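Local coordinates for protein beta subunit of photoactivated adenylyl cyclase (Beggiatoa sp. PS, PDB 5M2A) that senses blue light through a flavin-binding BLUF domain and, on illumination, probably makes cyclic AMP from ATP with its attached adenylyl cyclase domain, at residues L151-I156 with F210-G215; Y45-F50 with N100-S105. All coordinates share one frame; numbering follows the deposited sequence.

Overall arrangement
Contact 2 comes first along the chain and lies in the blue-light sensor domain, contact 1 in the cyclase domain; their centres are about 42 Å apart, on opposite sides of the chain's centre, and their nearest atoms about 28 Å apart. Contact 2 joins a strand hairpin to the loop ahead of helix 110-129, and the same hairpin reaches the flavin mononucleotide through Phe-50, whose CD2 is 3.5 Å from the flavin methyl C7M. Contact 1 pairs strands 150-161 and 205-211. The magnesium ion is bound at the far end of this strand pair, by Asp-160 and Ile-161 and by Asp-204 just before strand 205-211. Each contact thus lies on strands that lead to a bound group.

Contact 1. Residues L151-I156 with F210-G215; sequences LVEKII and FTKEQG
Ile-155 and Phe-210 form a hydrogen-bonded antiparallel pair, CA to CA 4.9 Å, that joins strands 150-161 and 205-211. Ile-155 N donates to Phe-210 O at 2.9 Å, and Phe-210 N returns the bond to Ile-155 O at 2.8 Å. Beyond Thr-211 the second segment turns off, and Gln-214 takes the N-cap position of helix 215-235. Its OE1 receives Thr-211 N at 2.9 Å, with a nearly straight N-H...O angle of 168°, linking Thr-211 to the start of the helix.

Ile-155 and Phe-210 lie on the same face of the sheet, where their CB atoms are 4.1 Å apart. The isoleucine tip enters the bend: CD1 comes within 3.5 Å of Gly-215 CA. Helix 215-235 covers this face, with Ala-218 touching both side chains. Strand 150-161 is interior to the central sheet of the class III nucleotidyl cyclase catalytic domain, for its other edge pairs with strand 247-258 through backbone hydrogen bonds such as that of Lys-154 with Gly-254. The Lys-154 chain bends at chi2 (-72°), bringing CD within 3.4 Å of Phe-210 O.

Farther out, Glu-153 and the extended Lys-212 cross obliquely in a salt bridge. Lys-212 NZ meets OE1 of Glu-153 at 3.1 Å, on the syn side but 29° out of the carboxylate plane. An alanine in place of Glu-153 would probably leave the Lys-212 ammonium without this charged mate and its chain freer to swing. Both side chains also touch Tyr-253 of strand 247-258.

Contact 2. Residues Y45-F50 with N100-S105; sequences YLQGLF and NLNENS. With FMN (flavin mononucleotide), chain F.
Hydrogen bonds tie Tyr-45 and Gln-47 to Leu-101 and Asn-102. Where strand 40-46 runs parallel to strand 97-100, Leu-101 N donates to Tyr-45 O at 3.1 Å. One residue on, the carboxamide of Asn-102 takes over: its OD1 accepts Gln-47 N at 3.0 Å, in the carbonyl plane on a lone pair, with an N-H...O angle of 155°. Gln-47 NE2 adds a weak bond to the same OD1 at 2.9 Å. At the other end of this amide, Asn-102 ND2 donates to Asn-100 OD1 at 3.0 Å, with the acceptor tilted out of the amide plane; bonds at both ends thus limit the amide's rotation.

Face packing involves Tyr-45 and Asn-100. Asn-100 CA makes a CH-pi contact, 4.0 Å from the ring centroid. Asn-100 CG stands anti to the backbone N (chi1 -178°), which puts it 3.3 Å from Tyr-45 CZ, a close fit; the amide and ring planes are 20° apart.

Apolar contact is made by Leu-46, whose CD1 sits 3.8 Å from Leu-101 CB. Leu-101 also packs on Leu-116 of helix 110-129 and on Ile-112 of the second subunit.

Contact with the ligand belongs to Phe-50, across the type I' turn from Leu-46 to Leu-49: the flavin methyl C7M lies over one face of its ring, offset toward the rim. The hairpin 40-55 beside the parallel strand 97-100, with helix 20-36 against Tyr-45, belongs to the ferredoxin-like fold of BLUF photoreceptor domains.

Contact 1. Residues L151-I156 with F210-G215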
loop_
_atom_site.group_PDB
_atom_site.type_symbol
_atom_site.label_atom_id
_atom_site.label_comp_id
_atom_site.label_asym_id
_atom_site.label_seq_id
_atom_site.Cartn_x
_atom_site.Cartn_y
_atom_site.Cartn_z
ATOM N N LEU A 151 17.905 -9.382 5.177
ATOM C CA LEU A 151 18.113 -8.728 6.463
ATOM C C LEU A 151 18.940 -7.470 6.225
ATOM O O LEU A 151 20.095 -7.556 5.801
ATOM C CB LEU A 151 18.831 -9.661 7.440
ATOM C CG LEU A 151 18.927 -9.119 8.869
ATOM C CD1 LEU A 151 17.550 -9.069 9.515
ATOM C CD2 LEU A 151 19.888 -9.938 9.724
ATOM N N VAL A 152 18.362 -6.307 6.490
ATOM C CA VAL A 152 19.044 -5.053 6.211
ATOM C C VAL A 152 19.103 -4.241 7.498
ATOM O O VAL A 152 18.319 -4.444 8.427
ATOM C CB VAL A 152 18.354 -4.255 5.083
ATOM C CG1 VAL A 152 18.541 -4.962 3.741
ATOM C CG2 VAL A 152 16.885 -4.079 5.381
ATOM N N GLU A 153 20.068 -3.328 7.555
ATOM C CA GLU A 153 20.187 -2.395 8.673
ATOM C C GLU A 153 19.410 -1.126 8.333
ATOM O O GLU A 153 19.720 -0.458 7.343
ATOM C CB GLU A 153 21.660 -2.080 8.939
ATOM C CG GLU A 153 22.455 -3.275 9.430
ATOM C CD GLU A 153 23.948 -3.187 9.116
ATOM O OE1 GLU A 153 24.318 -2.644 8.052
ATOM O OE2 GLU A 153 24.756 -3.671 9.936
ATOM N N LYS A 154 18.397 -0.794 9.135
ATOM C CA LYS A 154 17.559 0.355 8.832
ATOM C C LYS A 154 17.295 1.173 10.085
ATOM O O LYS A 154 17.175 0.636 11.192
ATOM C CB LYS A 154 16.185 -0.052 8.255
ATOM C CG LYS A 154 16.209 -0.689 6.878
ATOM C CD LYS A 154 16.540 0.328 5.808
ATOM C CE LYS A 154 16.079 -0.134 4.427
ATOM N NZ LYS A 154 16.618 0.765 3.370
ATOM N N ILE A 155 17.165 2.476 9.878
ATOM C CA ILE A 155 16.558 3.363 10.861
ATOM C C ILE A 155 15.072 3.366 10.567
ATOM O O ILE A 155 14.661 3.642 9.434
ATOM C CB ILE A 155 17.139 4.784 10.782
ATOM C CG1 ILE A 155 18.623 4.754 11.162
ATOM C CG2 ILE A 155 16.338 5.746 11.693
ATOM C CD1 ILE A 155 19.353 6.091 10.989
ATOM N N ILE A 156 14.268 3.041 11.569
ATOM C CA ILE A 156 12.821 3.036 11.424
ATOM C C ILE A 156 12.293 4.329 12.023
ATOM O O ILE A 156 12.688 4.720 13.124
ATOM C CB ILE A 156 12.196 1.802 12.101
ATOM C CG1 ILE A 156 12.827 0.526 11.541
ATOM C CG2 ILE A 156 10.691 1.770 11.871
ATOM C CD1 ILE A 156 12.490 0.275 10.065
ATOM N N PHE A 210 15.097 4.743 6.868
ATOM C CA PHE A 210 16.311 5.348 6.346
ATOM C C PHE A 210 17.418 4.301 6.413
ATOM O O PHE A 210 17.324 3.324 7.160
ATOM C CB PHE A 210 16.706 6.588 7.168
ATOM C CG PHE A 210 15.728 7.743 7.070
ATOM C CD1 PHE A 210 14.602 7.793 7.873
ATOM C CD2 PHE A 210 15.988 8.800 6.213
ATOM C CE1 PHE A 210 13.723 8.873 7.782
ATOM C CE2 PHE A 210 15.133 9.891 6.134
ATOM C CZ PHE A 210 14.004 9.932 6.918
ATOM N N THR A 211 18.475 4.504 5.634
ATOM C CA THR A 211 19.601 3.589 5.731
ATOM C C THR A 211 20.496 3.952 6.909
ATOM O O THR A 211 20.372 5.015 7.513
ATOM C CB THR A 211 20.428 3.607 4.451
ATOM O OG1 THR A 211 21.075 4.878 4.355
ATOM C CG2 THR A 211 19.543 3.402 3.251
ATOM N N LYS A 212 21.466 3.078 7.199
ATOM C CA LYS A 212 22.368 3.400 8.297
ATOM C C LYS A 212 23.268 4.580 7.962
ATOM O O LYS A 212 23.821 5.200 8.875
ATOM C CB LYS A 212 23.210 2.177 8.683
ATOM C CG LYS A 212 24.286 1.788 7.699
ATOM C CD LYS A 212 25.092 0.611 8.268
ATOM C CE LYS A 212 26.170 0.150 7.299
ATOM N NZ LYS A 212 26.962 -0.986 7.861
ATOM N N GLU A 213 23.406 4.921 6.688
ATOM C CA GLU A 213 24.168 6.096 6.293
ATOM C C GLU A 213 23.358 7.386 6.400
ATOM O O GLU A 213 23.896 8.455 6.108
ATOM C CB GLU A 213 24.686 5.935 4.861
ATOM C CG GLU A 213 25.811 4.910 4.708
ATOM C CD GLU A 213 25.302 3.478 4.711
ATOM O OE1 GLU A 213 24.085 3.281 4.501
ATOM O OE2 GLU A 213 26.121 2.548 4.924
ATOM N N GLN A 214 22.098 7.307 6.825
ATOM C CA GLN A 214 21.172 8.437 6.820
ATOM C C GLN A 214 20.739 8.845 8.228
ATOM O O GLN A 214 19.656 9.408 8.411
ATOM C CB GLN A 214 19.953 8.112 5.954
ATOM C CG GLN A 214 20.265 8.157 4.460
ATOM C CD GLN A 214 19.137 7.642 3.585
ATOM O OE1 GLN A 214 18.283 6.880 4.026
ATOM N NE2 GLN A 214 19.145 8.048 2.320
ATOM N N GLY A 215 21.591 8.609 9.229
ATOM C CA GLY A 215 21.226 8.978 10.594
ATOM C C GLY A 215 20.965 10.465 10.743
ATOM O O GLY A 215 19.958 10.882 11.324
HETATM O O HOH W 1 21.311 0.607 5.822
HETATM O O HOH W 2 27.087 -3.039 9.944
#

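Contact 2. Residues Y45-F50 with N100-S105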
loop_
_atom_site.group_PDB
_atom_site.type_symbol
_atom_site.label_atom_id
_atom_site.label_comp_id
_atom_site.label_asym_id
_atom_site.label_seq_id
_atom_site.Cartn_x
_atom_site.Cartn_y
_atom_site.Cartn_z
ATOM N N TYR A 45 3.064 9.871 -27.458
ATOM C CA TYR A 45 2.393 10.675 -26.449
ATOM C C TYR A 45 0.886 10.600 -26.632
ATOM O O TYR A 45 0.376 10.472 -27.749
ATOM C CB TYR A 45 2.885 12.132 -26.412
ATOM C CG TYR A 45 2.817 12.916 -27.692
ATOM C CD1 TYR A 45 3.746 12.713 -28.706
ATOM C CD2 TYR A 45 1.866 13.910 -27.863
ATOM C CE1 TYR A 45 3.703 13.451 -29.867
ATOM C CE2 TYR A 45 1.814 14.655 -29.023
ATOM C CZ TYR A 45 2.740 14.423 -30.020
ATOM O OH TYR A 45 2.694 15.165 -31.177
ATOM N N LEU A 46 0.186 10.652 -25.499
ATOM C CA LEU A 46 -1.253 10.422 -25.464
ATOM C C LEU A 46 -1.790 11.063 -24.198
ATOM O O LEU A 46 -1.420 10.640 -23.099
ATOM C CB LEU A 46 -1.568 8.919 -25.487
ATOM C CG LEU A 46 -3.047 8.525 -25.551
ATOM C CD1 LEU A 46 -3.687 9.040 -26.836
ATOM C CD2 LEU A 46 -3.197 7.024 -25.441
ATOM N N GLN A 47 -2.634 12.081 -24.350
ATOM C CA GLN A 47 -3.355 12.693 -23.231
ATOM C C GLN A 47 -2.403 13.061 -22.092
ATOM O O GLN A 47 -2.520 12.582 -20.960
ATOM C CB GLN A 47 -4.463 11.761 -22.734
ATOM C CG GLN A 47 -5.395 11.277 -23.828
ATOM C CD GLN A 47 -6.237 12.390 -24.396
ATOM O OE1 GLN A 47 -6.937 13.086 -23.660
ATOM N NE2 GLN A 47 -6.167 12.577 -25.712
ATOM N N GLY A 48 -1.438 13.915 -22.418
ATOM C CA GLY A 48 -0.536 14.435 -21.413
ATOM C C GLY A 48 0.460 13.445 -20.861
ATOM O O GLY A 48 1.070 13.713 -19.823
ATOM N N LEU A 49 0.649 12.303 -21.520
ATOM C CA LEU A 49 1.621 11.312 -21.087
ATOM C C LEU A 49 2.600 11.023 -22.217
ATOM O O LEU A 49 2.216 10.997 -23.386
ATOM C CB LEU A 49 0.928 10.021 -20.640
ATOM C CG LEU A 49 0.060 10.175 -19.385
ATOM C CD1 LEU A 49 -0.584 8.859 -18.993
ATOM C CD2 LEU A 49 0.874 10.741 -18.234
ATOM N N PHE A 50 3.866 10.835 -21.856
ATOM C CA PHE A 50 4.900 10.366 -22.771
ATOM C C PHE A 50 5.162 8.888 -22.509
ATOM O O PHE A 50 5.140 8.437 -21.362
ATOM C CB PHE A 50 6.207 11.142 -22.586
ATOM C CG PHE A 50 6.249 12.480 -23.269
ATOM C CD1 PHE A 50 5.812 12.632 -24.571
ATOM C CD2 PHE A 50 6.761 13.591 -22.607
ATOM C CE1 PHE A 50 5.870 13.866 -25.200
ATOM C CE2 PHE A 50 6.823 14.827 -23.231
ATOM C CZ PHE A 50 6.375 14.963 -24.528
ATOM N N ASN A 100 2.290 10.667 -32.462
ATOM C CA ASN A 100 1.257 11.411 -31.741
ATOM C C ASN A 100 -0.022 10.587 -31.769
ATOM O O ASN A 100 -0.807 10.669 -32.720
ATOM C CB ASN A 100 1.035 12.787 -32.355
ATOM C CG ASN A 100 0.003 13.595 -31.597
ATOM O OD1 ASN A 100 -0.530 13.141 -30.582
ATOM N ND2 ASN A 100 -0.268 14.806 -32.067
ATOM N N LEU A 101 -0.244 9.800 -30.716
ATOM C CA LEU A 101 -1.412 8.934 -30.686
ATOM C C LEU A 101 -2.717 9.716 -30.572
ATOM O O LEU A 101 -3.771 9.176 -30.919
ATOM C CB LEU A 101 -1.286 7.930 -29.538
ATOM C CG LEU A 101 -1.767 6.514 -29.881
ATOM C CD1 LEU A 101 -1.025 5.982 -31.091
ATOM C CD2 LEU A 101 -1.605 5.564 -28.701
ATOM N N ASN A 102 -2.673 10.970 -30.110
ATOM C CA ASN A 102 -3.889 11.779 -30.072
ATOM C C ASN A 102 -4.454 11.991 -31.471
ATOM O O ASN A 102 -5.674 11.971 -31.665
ATOM C CB ASN A 102 -3.627 13.138 -29.415
ATOM C CG ASN A 102 -3.010 13.024 -28.039
ATOM O OD1 ASN A 102 -3.621 12.500 -27.102
ATOM N ND2 ASN A 102 -1.797 13.547 -27.900
ATOM N N GLU A 103 -3.583 12.206 -32.458
ATOM C CA GLU A 103 -4.025 12.526 -33.811
ATOM C C GLU A 103 -4.478 11.309 -34.605
ATOM O O GLU A 103 -5.019 11.478 -35.701
ATOM C CB GLU A 103 -2.915 13.242 -34.589
ATOM C CG GLU A 103 -2.632 14.657 -34.117
ATOM C CD GLU A 103 -3.875 15.531 -34.072
ATOM O OE1 GLU A 103 -4.708 15.448 -35.001
ATOM O OE2 GLU A 103 -4.017 16.302 -33.098
ATOM N N ASN A 104 -4.274 10.098 -34.097
ATOM C CA ASN A 104 -4.694 8.908 -34.824
ATOM C C ASN A 104 -6.186 8.693 -34.610
ATOM O O ASN A 104 -6.630 8.432 -33.486
ATOM C CB ASN A 104 -3.895 7.689 -34.375
ATOM C CG ASN A 104 -4.023 6.526 -35.339
ATOM O OD1 ASN A 104 -5.059 6.344 -35.978
ATOM N ND2 ASN A 104 -2.968 5.727 -35.445
ATOM N N SER A 105 -6.960 8.810 -35.687
ATOM C CA SER A 105 -8.405 8.640 -35.643
ATOM C C SER A 105 -8.865 7.373 -36.352
ATOM O O SER A 105 -10.070 7.202 -36.570
ATOM C CB SER A 105 -9.095 9.865 -36.248
ATOM O OG SER A 105 -8.511 10.217 -37.491
HETATM N N1 FMN F . 17.282 13.492 -26.434
HETATM C C2 FMN F . 17.982 12.565 -27.181
HETATM O O2 FMN F . 19.121 12.815 -27.560
HETATM N N3 FMN F . 17.415 11.346 -27.495
HETATM C C4 FMN F . 16.137 11.054 -27.064
HETATM O O4 FMN F . 15.624 9.972 -27.343
HETATM C C4A FMN F . 15.430 11.981 -26.316
HETATM N N5 FMN F . 14.158 11.674 -25.899
HETATM C C5A FMN F . 13.448 12.581 -25.157
HETATM C C6 FMN F . 12.168 12.256 -24.742
HETATM C C7 FMN F . 11.435 13.162 -23.992
HETATM C C7M FMN F . 10.051 12.788 -23.556
HETATM C C8 FMN F . 11.988 14.398 -23.660
HETATM C C8M FMN F . 11.208 15.386 -22.850
HETATM C C9 FMN F . 13.276 14.723 -24.077
HETATM C C9A FMN F . 14.010 13.811 -24.827
HETATM N N10 FMN F . 15.289 14.125 -25.242
HETATM C C10 FMN F . 16.002 13.209 -25.995
HETATM C "C1'" FMN F . 15.864 15.471 -24.891
HETATM C "C2'" FMN F . 17.041 15.422 -23.926
HETATM O "O2'" FMN F . 16.558 15.465 -22.604
HETATM C "C3'" FMN F . 17.930 16.632 -24.181
HETATM O "O3'" FMN F . 17.121 17.789 -24.239
HETATM C "C4'" FMN F . 18.678 16.473 -25.501
HETATM O "O4'" FMN F . 19.459 15.300 -25.461
HETATM C "C5'" FMN F . 19.586 17.665 -25.774
HETATM O "O5'" FMN F . 20.526 17.768 -24.729
HETATM P P FMN F . 21.780 18.768 -24.846
HETATM O O1P FMN F . 22.832 18.102 -25.700
HETATM O O2P FMN F . 21.332 20.059 -25.497
HETATM O O3P FMN F . 22.325 19.044 -23.463
#